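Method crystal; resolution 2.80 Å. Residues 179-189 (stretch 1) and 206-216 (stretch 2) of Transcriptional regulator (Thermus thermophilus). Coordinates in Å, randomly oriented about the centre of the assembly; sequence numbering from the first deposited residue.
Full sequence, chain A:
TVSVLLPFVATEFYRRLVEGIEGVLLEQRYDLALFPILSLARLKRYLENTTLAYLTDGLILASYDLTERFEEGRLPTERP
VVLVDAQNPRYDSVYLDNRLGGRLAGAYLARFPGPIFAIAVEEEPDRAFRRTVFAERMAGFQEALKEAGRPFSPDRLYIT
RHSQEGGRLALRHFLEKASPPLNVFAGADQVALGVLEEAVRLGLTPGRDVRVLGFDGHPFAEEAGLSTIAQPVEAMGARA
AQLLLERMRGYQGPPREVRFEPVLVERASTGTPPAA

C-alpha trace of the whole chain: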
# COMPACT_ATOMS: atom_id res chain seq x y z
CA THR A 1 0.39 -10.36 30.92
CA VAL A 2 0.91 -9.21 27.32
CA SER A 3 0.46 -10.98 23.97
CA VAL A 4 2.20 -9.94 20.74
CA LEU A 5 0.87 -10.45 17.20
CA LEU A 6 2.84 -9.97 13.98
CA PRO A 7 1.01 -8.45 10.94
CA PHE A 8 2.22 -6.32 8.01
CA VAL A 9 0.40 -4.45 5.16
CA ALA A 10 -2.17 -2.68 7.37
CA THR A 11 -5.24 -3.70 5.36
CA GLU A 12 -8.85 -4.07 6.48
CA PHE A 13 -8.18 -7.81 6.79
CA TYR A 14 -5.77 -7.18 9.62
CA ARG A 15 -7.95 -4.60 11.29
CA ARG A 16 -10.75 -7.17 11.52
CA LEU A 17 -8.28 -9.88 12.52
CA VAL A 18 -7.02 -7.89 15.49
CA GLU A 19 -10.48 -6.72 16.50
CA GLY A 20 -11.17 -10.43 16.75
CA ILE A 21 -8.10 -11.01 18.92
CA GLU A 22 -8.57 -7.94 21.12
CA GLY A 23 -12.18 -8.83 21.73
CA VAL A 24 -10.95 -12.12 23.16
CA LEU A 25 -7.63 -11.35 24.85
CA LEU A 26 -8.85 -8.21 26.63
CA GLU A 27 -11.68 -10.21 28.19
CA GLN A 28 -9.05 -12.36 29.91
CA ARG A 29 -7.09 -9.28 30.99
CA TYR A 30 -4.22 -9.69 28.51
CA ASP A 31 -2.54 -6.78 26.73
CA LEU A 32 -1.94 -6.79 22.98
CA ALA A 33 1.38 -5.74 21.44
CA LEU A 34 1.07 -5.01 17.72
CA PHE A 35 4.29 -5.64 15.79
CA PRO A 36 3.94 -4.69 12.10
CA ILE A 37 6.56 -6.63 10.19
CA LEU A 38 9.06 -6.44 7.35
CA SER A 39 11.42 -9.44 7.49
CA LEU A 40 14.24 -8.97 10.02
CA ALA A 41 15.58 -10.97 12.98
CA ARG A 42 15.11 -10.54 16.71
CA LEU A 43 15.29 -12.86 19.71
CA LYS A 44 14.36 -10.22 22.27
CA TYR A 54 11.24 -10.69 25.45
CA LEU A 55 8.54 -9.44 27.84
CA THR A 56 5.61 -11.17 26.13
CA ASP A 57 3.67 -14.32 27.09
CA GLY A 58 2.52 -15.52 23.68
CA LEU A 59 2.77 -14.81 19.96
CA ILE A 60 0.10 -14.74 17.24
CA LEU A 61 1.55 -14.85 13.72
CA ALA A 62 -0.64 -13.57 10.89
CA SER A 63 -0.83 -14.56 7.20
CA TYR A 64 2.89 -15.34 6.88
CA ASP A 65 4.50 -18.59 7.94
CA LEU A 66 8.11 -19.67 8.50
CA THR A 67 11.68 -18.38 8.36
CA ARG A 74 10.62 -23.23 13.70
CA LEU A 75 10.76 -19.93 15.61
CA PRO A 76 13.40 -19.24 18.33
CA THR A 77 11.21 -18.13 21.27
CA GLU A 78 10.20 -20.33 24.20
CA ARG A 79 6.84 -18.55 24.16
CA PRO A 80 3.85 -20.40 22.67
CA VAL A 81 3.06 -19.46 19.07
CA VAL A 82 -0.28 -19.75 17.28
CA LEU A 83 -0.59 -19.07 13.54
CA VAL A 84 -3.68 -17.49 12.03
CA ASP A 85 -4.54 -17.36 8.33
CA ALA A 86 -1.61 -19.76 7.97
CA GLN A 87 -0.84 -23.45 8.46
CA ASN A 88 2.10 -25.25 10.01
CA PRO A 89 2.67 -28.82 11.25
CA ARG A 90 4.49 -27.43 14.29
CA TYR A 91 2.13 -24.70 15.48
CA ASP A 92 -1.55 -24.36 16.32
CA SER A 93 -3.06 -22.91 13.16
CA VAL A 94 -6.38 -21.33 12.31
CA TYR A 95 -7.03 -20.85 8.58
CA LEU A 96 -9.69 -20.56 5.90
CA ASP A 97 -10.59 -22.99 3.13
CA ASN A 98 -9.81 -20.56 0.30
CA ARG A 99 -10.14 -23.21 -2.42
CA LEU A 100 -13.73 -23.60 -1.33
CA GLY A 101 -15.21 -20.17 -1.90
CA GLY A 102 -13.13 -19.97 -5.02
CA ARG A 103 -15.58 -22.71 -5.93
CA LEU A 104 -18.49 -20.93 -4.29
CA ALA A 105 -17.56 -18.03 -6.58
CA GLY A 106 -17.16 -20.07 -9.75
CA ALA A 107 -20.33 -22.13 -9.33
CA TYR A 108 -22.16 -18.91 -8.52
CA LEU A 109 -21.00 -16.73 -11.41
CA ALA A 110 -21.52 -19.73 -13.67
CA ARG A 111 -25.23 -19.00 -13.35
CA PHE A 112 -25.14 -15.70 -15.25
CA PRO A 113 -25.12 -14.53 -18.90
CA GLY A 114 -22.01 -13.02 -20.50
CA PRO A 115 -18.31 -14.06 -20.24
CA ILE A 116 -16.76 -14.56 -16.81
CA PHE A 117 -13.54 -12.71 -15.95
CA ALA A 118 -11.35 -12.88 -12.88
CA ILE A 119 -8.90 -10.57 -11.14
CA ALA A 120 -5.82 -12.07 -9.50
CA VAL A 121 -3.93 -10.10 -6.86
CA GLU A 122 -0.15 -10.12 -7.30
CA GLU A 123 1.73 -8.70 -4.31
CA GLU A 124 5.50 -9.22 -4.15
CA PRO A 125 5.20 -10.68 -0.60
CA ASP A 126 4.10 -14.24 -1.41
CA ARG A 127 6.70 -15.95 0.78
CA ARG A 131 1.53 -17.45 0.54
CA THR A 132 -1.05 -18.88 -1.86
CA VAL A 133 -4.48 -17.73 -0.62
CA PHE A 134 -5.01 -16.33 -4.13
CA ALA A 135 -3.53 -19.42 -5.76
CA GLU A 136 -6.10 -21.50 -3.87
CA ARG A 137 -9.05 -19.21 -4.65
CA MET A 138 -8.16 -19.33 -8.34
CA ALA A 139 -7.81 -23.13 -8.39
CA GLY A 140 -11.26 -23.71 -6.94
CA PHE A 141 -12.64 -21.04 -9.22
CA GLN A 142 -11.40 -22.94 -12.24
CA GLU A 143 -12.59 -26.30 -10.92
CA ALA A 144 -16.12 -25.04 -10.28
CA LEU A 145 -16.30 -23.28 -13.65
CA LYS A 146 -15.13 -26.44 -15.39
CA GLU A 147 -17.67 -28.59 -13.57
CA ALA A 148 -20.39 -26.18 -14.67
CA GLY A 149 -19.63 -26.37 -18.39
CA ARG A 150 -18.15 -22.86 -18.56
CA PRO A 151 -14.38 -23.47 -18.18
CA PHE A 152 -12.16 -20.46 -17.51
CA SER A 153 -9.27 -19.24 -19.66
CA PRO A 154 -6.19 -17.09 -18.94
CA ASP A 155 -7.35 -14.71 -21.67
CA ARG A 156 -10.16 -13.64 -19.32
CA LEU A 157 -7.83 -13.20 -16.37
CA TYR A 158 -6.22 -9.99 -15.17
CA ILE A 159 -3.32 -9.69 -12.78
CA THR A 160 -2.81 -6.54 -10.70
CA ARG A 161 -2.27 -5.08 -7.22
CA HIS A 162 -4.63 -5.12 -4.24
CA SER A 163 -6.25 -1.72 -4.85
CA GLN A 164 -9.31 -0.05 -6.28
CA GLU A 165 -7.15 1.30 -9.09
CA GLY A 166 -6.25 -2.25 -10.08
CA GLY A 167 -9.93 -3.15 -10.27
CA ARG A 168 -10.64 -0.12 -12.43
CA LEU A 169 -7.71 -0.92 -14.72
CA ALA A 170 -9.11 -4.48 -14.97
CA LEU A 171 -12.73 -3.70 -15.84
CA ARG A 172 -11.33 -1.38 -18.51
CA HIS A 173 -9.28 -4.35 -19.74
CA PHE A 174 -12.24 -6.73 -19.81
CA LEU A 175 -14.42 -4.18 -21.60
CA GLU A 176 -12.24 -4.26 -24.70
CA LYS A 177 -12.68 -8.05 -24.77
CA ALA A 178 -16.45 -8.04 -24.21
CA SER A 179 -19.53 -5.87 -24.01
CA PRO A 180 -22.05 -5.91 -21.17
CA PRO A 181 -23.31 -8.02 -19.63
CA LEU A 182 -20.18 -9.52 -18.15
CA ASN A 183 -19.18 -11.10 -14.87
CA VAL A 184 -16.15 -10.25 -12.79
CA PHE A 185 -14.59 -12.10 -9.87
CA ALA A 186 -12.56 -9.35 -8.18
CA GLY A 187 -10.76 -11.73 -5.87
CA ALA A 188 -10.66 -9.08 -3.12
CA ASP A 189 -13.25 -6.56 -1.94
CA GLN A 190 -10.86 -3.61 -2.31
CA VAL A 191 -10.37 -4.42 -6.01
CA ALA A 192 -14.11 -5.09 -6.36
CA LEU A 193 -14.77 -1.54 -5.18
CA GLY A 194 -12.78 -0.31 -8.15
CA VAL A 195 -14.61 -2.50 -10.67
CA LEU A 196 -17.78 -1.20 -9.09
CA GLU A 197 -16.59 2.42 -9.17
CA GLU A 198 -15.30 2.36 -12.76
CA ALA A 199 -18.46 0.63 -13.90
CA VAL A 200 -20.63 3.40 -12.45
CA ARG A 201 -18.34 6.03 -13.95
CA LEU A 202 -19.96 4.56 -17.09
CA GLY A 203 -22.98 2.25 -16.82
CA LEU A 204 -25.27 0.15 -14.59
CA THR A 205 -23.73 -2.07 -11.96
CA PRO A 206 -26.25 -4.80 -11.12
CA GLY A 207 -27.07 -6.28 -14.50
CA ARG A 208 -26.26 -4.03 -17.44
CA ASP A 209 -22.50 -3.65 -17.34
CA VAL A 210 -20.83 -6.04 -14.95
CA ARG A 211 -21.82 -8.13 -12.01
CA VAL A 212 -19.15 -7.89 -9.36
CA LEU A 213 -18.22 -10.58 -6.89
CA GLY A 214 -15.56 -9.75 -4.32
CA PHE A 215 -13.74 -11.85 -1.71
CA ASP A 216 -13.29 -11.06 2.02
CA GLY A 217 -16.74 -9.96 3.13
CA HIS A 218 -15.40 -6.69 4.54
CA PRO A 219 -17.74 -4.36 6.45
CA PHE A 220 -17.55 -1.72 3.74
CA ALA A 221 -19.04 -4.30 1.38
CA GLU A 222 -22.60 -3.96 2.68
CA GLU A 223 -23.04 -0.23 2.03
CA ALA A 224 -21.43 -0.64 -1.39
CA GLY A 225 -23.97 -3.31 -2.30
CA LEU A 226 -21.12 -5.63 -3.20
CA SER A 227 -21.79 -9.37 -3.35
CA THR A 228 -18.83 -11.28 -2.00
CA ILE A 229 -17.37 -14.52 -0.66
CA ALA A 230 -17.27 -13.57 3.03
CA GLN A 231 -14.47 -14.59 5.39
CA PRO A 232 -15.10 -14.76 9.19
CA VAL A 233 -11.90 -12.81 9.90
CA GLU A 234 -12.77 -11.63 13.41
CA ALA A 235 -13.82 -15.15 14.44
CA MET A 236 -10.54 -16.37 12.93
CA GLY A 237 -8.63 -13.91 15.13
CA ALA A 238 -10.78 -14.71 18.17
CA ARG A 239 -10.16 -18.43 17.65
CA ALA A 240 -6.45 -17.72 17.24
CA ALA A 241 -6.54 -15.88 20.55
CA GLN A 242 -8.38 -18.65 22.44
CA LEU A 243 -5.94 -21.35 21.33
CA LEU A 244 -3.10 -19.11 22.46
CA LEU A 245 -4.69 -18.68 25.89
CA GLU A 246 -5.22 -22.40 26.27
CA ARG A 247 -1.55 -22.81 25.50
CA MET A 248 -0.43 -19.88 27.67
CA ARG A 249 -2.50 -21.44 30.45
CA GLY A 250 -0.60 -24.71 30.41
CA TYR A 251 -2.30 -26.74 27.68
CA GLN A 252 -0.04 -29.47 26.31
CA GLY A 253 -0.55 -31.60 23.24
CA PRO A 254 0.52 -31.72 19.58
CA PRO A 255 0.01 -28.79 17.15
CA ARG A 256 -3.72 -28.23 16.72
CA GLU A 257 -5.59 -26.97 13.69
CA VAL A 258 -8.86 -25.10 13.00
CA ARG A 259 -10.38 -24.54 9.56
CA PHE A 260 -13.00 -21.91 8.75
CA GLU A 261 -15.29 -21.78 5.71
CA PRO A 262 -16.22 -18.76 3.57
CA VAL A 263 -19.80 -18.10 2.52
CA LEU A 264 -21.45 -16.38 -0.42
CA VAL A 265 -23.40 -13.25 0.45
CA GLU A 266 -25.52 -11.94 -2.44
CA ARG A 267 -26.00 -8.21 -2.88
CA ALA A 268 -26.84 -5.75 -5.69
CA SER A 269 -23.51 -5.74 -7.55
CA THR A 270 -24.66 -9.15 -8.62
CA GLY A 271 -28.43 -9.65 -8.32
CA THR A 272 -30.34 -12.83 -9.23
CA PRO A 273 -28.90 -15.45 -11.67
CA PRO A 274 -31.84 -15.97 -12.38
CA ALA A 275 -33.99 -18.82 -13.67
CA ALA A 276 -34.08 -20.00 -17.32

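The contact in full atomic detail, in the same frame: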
# COMPACT_ATOMS: atom_id res chain seq x y z
N SER A 179 -18.57 -6.91 -24.31
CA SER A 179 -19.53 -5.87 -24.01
C SER A 179 -20.44 -6.39 -22.91
O SER A 179 -20.48 -7.59 -22.64
CB SER A 179 -20.37 -5.54 -25.25
OG SER A 179 -21.31 -6.56 -25.52
N PRO A 180 -21.15 -5.48 -22.23
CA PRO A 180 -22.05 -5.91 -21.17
C PRO A 180 -23.11 -6.81 -21.79
O PRO A 180 -23.43 -6.66 -22.97
CB PRO A 180 -22.63 -4.60 -20.66
CG PRO A 180 -21.52 -3.63 -20.91
CD PRO A 180 -21.07 -4.01 -22.29
N PRO A 181 -23.65 -7.76 -21.02
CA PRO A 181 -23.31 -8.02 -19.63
C PRO A 181 -22.08 -8.90 -19.50
O PRO A 181 -21.79 -9.71 -20.38
CB PRO A 181 -24.55 -8.74 -19.12
CG PRO A 181 -24.89 -9.60 -20.28
CD PRO A 181 -24.75 -8.64 -21.46
N LEU A 182 -21.35 -8.72 -18.41
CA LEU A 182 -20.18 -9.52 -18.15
C LEU A 182 -20.00 -9.67 -16.65
O LEU A 182 -20.42 -8.82 -15.86
CB LEU A 182 -18.92 -8.92 -18.80
CG LEU A 182 -18.38 -7.58 -18.33
CD1 LEU A 182 -16.98 -7.39 -18.87
CD2 LEU A 182 -19.30 -6.48 -18.82
N ASN A 183 -19.39 -10.78 -16.26
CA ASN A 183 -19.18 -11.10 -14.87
C ASN A 183 -17.73 -10.99 -14.49
O ASN A 183 -16.85 -11.40 -15.25
CB ASN A 183 -19.69 -12.51 -14.61
CG ASN A 183 -21.09 -12.70 -15.11
OD1 ASN A 183 -22.03 -12.09 -14.59
ND2 ASN A 183 -21.25 -13.52 -16.15
N VAL A 184 -17.49 -10.44 -13.30
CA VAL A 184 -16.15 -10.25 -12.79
C VAL A 184 -15.98 -10.80 -11.37
O VAL A 184 -16.79 -10.54 -10.48
CB VAL A 184 -15.77 -8.74 -12.76
CG1 VAL A 184 -14.37 -8.57 -12.18
CG2 VAL A 184 -15.87 -8.14 -14.16
N PHE A 185 -14.92 -11.58 -11.18
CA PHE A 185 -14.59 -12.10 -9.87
C PHE A 185 -13.37 -11.28 -9.45
O PHE A 185 -12.25 -11.57 -9.86
CB PHE A 185 -14.22 -13.59 -9.93
CG PHE A 185 -13.80 -14.17 -8.60
CD1 PHE A 185 -14.36 -13.68 -7.41
CD2 PHE A 185 -12.88 -15.19 -8.53
CE1 PHE A 185 -13.99 -14.21 -6.17
CE2 PHE A 185 -12.50 -15.73 -7.30
CZ PHE A 185 -13.06 -15.24 -6.11
N ALA A 186 -13.61 -10.25 -8.64
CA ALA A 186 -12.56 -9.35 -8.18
C ALA A 186 -11.44 -10.06 -7.46
O ALA A 186 -10.27 -9.75 -7.66
CB ALA A 186 -13.13 -8.27 -7.29
N GLY A 187 -11.79 -11.02 -6.60
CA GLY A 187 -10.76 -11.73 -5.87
C GLY A 187 -10.49 -11.11 -4.51
O GLY A 187 -9.99 -11.78 -3.62
N ALA A 188 -10.82 -9.83 -4.37
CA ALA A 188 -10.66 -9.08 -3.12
C ALA A 188 -11.68 -7.94 -3.14
O ALA A 188 -11.95 -7.35 -4.19
CB ALA A 188 -9.26 -8.53 -3.01
N ASP A 189 -12.26 -7.62 -1.99
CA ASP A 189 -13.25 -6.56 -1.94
C ASP A 189 -12.71 -5.20 -2.36
O ASP A 189 -13.40 -4.43 -3.03
CB ASP A 189 -13.89 -6.49 -0.56
CG ASP A 189 -14.75 -7.70 -0.25
OD1 ASP A 189 -15.21 -8.37 -1.20
OD2 ASP A 189 -14.98 -7.98 0.95
N PRO A 206 -25.62 -3.51 -11.43
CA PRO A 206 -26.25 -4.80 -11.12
C PRO A 206 -26.36 -5.79 -12.27
O PRO A 206 -25.96 -6.95 -12.13
CB PRO A 206 -27.61 -4.39 -10.57
CG PRO A 206 -27.90 -3.11 -11.31
CD PRO A 206 -26.57 -2.41 -11.22
N GLY A 207 -26.92 -5.36 -13.39
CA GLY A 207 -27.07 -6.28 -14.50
C GLY A 207 -26.54 -5.82 -15.84
O GLY A 207 -25.97 -6.62 -16.60
N ARG A 208 -26.70 -4.54 -16.15
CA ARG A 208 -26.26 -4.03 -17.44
C ARG A 208 -24.80 -4.33 -17.66
O ARG A 208 -24.45 -5.33 -18.28
CB ARG A 208 -26.49 -2.52 -17.52
CG ARG A 208 -26.75 -2.01 -18.92
CD ARG A 208 -27.49 -0.68 -18.85
NE ARG A 208 -28.49 -0.62 -17.78
CZ ARG A 208 -29.44 -1.53 -17.56
NH1 ARG A 208 -29.55 -2.59 -18.35
NH2 ARG A 208 -30.29 -1.37 -16.56
N ASP A 209 -23.94 -3.46 -17.16
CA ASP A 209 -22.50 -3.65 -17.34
C ASP A 209 -22.03 -4.96 -16.74
O ASP A 209 -22.25 -6.03 -17.31
CB ASP A 209 -21.71 -2.49 -16.69
CG ASP A 209 -20.19 -2.78 -16.59
OD1 ASP A 209 -19.51 -2.86 -17.64
OD2 ASP A 209 -19.68 -2.92 -15.46
N VAL A 210 -21.37 -4.87 -15.59
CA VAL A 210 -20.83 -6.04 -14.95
C VAL A 210 -21.48 -6.38 -13.64
O VAL A 210 -22.12 -5.56 -12.99
CB VAL A 210 -19.32 -5.87 -14.67
N ARG A 211 -21.32 -7.63 -13.27
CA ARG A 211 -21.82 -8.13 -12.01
C ARG A 211 -20.50 -8.30 -11.30
O ARG A 211 -19.56 -8.85 -11.87
CB ARG A 211 -22.53 -9.46 -12.22
CG ARG A 211 -23.76 -9.35 -13.10
CD ARG A 211 -24.48 -10.66 -13.15
NE ARG A 211 -25.93 -10.48 -13.10
CZ ARG A 211 -26.74 -10.48 -14.16
NH1 ARG A 211 -26.25 -10.66 -15.38
NH2 ARG A 211 -28.04 -10.32 -13.99
N VAL A 212 -20.40 -7.80 -10.08
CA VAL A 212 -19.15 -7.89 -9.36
C VAL A 212 -19.25 -8.76 -8.13
O VAL A 212 -20.17 -8.64 -7.32
CB VAL A 212 -18.63 -6.48 -8.96
CG1 VAL A 212 -17.25 -6.60 -8.37
CG2 VAL A 212 -18.58 -5.57 -10.18
N LEU A 213 -18.29 -9.66 -8.01
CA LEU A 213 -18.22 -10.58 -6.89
C LEU A 213 -16.85 -10.45 -6.25
O LEU A 213 -15.84 -10.80 -6.86
CB LEU A 213 -18.42 -12.01 -7.37
CG LEU A 213 -18.37 -13.10 -6.29
CD1 LEU A 213 -19.44 -12.85 -5.24
CD2 LEU A 213 -18.58 -14.46 -6.94
N GLY A 214 -16.81 -9.92 -5.03
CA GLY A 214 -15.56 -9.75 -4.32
C GLY A 214 -15.24 -10.95 -3.43
O GLY A 214 -15.91 -11.97 -3.47
N PHE A 215 -14.18 -10.81 -2.63
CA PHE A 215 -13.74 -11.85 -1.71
C PHE A 215 -13.40 -11.05 -0.46
O PHE A 215 -13.03 -9.89 -0.56
CB PHE A 215 -12.62 -12.67 -2.35
CG PHE A 215 -12.43 -14.01 -1.73
CD1 PHE A 215 -11.89 -14.13 -0.45
CD2 PHE A 215 -12.80 -15.16 -2.42
CE1 PHE A 215 -11.73 -15.39 0.13
CE2 PHE A 215 -12.64 -16.42 -1.85
CZ PHE A 215 -12.11 -16.54 -0.57
N ASP A 216 -13.55 -11.67 0.71
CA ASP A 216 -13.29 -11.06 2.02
C ASP A 216 -14.41 -10.51 2.88
O ASP A 216 -14.20 -10.14 4.02
CB ASP A 216 -12.54 -9.73 1.91
CG ASP A 216 -11.03 -9.89 1.77
OD1 ASP A 216 -10.47 -10.97 2.08
OD2 ASP A 216 -10.38 -8.91 1.37

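Two neighbouring strands of a parallel sheet form the heart of this contact: Leu182 to Phe185 in the first stretch and Val210 to Phe215 in the second. They run in the same direction, their axes 18° apart and 4.6 Å at closest approach. As parallel strands must, they bond in a zigzag: alternate residues of the first strand, Leu182 and Val184, each bond to the residues before and after their partners, while Asn183 and Phe185, between and beyond them, make no such bond to this neighbour. Leu182 N donates to Asp209 O (3.0 Å), and Leu182 O accepts from Arg211 N (3.0 Å). Val184 repeats the pattern, its N donating to Arg211 O and its O accepting from Leu213 N, both at 3.0 Å. Ala186 N closes the ladder on Leu213 O at 2.9 Å. Between these rungs the alpha carbons add CA-H...O contacts, the shortest from Val210 CA to Leu182 O (3.0 Å).

Side chains alternate between the two faces of the sheet. Leu182, Val184, Val210 and Val212 share one face, where buried aliphatic groups suit a dry environment: Leu182 CG lies 4.1 Å from Val210 CB, and Val184 CG2 lies 4.2 Å from the same CB. The gamma carbons of Val210 are not modelled, so its full packing cannot be read. Asn183, Phe185, Arg211 and Leu213 occupy the other face.

Phe215 gives the largest area to the contact, 73 Å². Its CD2 meets Phe185 CZ at 3.7 Å, each ring presenting its edge to the other. Phe185, with chi1 in the t well, also sets its CD1 4.2 Å from Leu213 CG, so the two rings and the leucine make a continuous apolar patch. Flat and wide, a phenylalanine ring can bridge neighbouring side chains while remaining buried.

Arg211, covering 67 Å², uses its length differently. The aliphatic part of its side chain lies against Asn183, with Arg211 CD 3.2 Å from Asn183 OD1, a contact and not a hydrogen bond. Arginine suits this partly exposed position because its methylenes can pack on a neighbour while its polar end finds partners; NE is hydrogen-bonded elsewhere in the structure.

Asp189, also covering 67 Å², stands at the start of a helix, just after the N-cap residue Ala188. Its backbone N makes a weak hydrogen bond to Phe215 O (2.8 Å, 121°), though that oxygen is crowded in the model and its place is less sure. The carboxylate is satisfied outside this contact. Beside it, Gly214 leaves needed space: a beta carbon there would fall 2.3 Å from Asp189 OD1, a clash. Gly187, in the turn between strand and helix, answers a different demand, since its positive phi would jam a beta carbon against the preceding carbonyl.

At the other end, two prolines lead into the strand. A cis peptide bond precedes Pro181, whose CA lies 3.2 Å from both Arg208 O and Asp209 O. The ladder begins with Leu182 N. Pro181 has no amide hydrogen, but its nitrogen faces away from the second stretch, so no bond to that stretch is lost there.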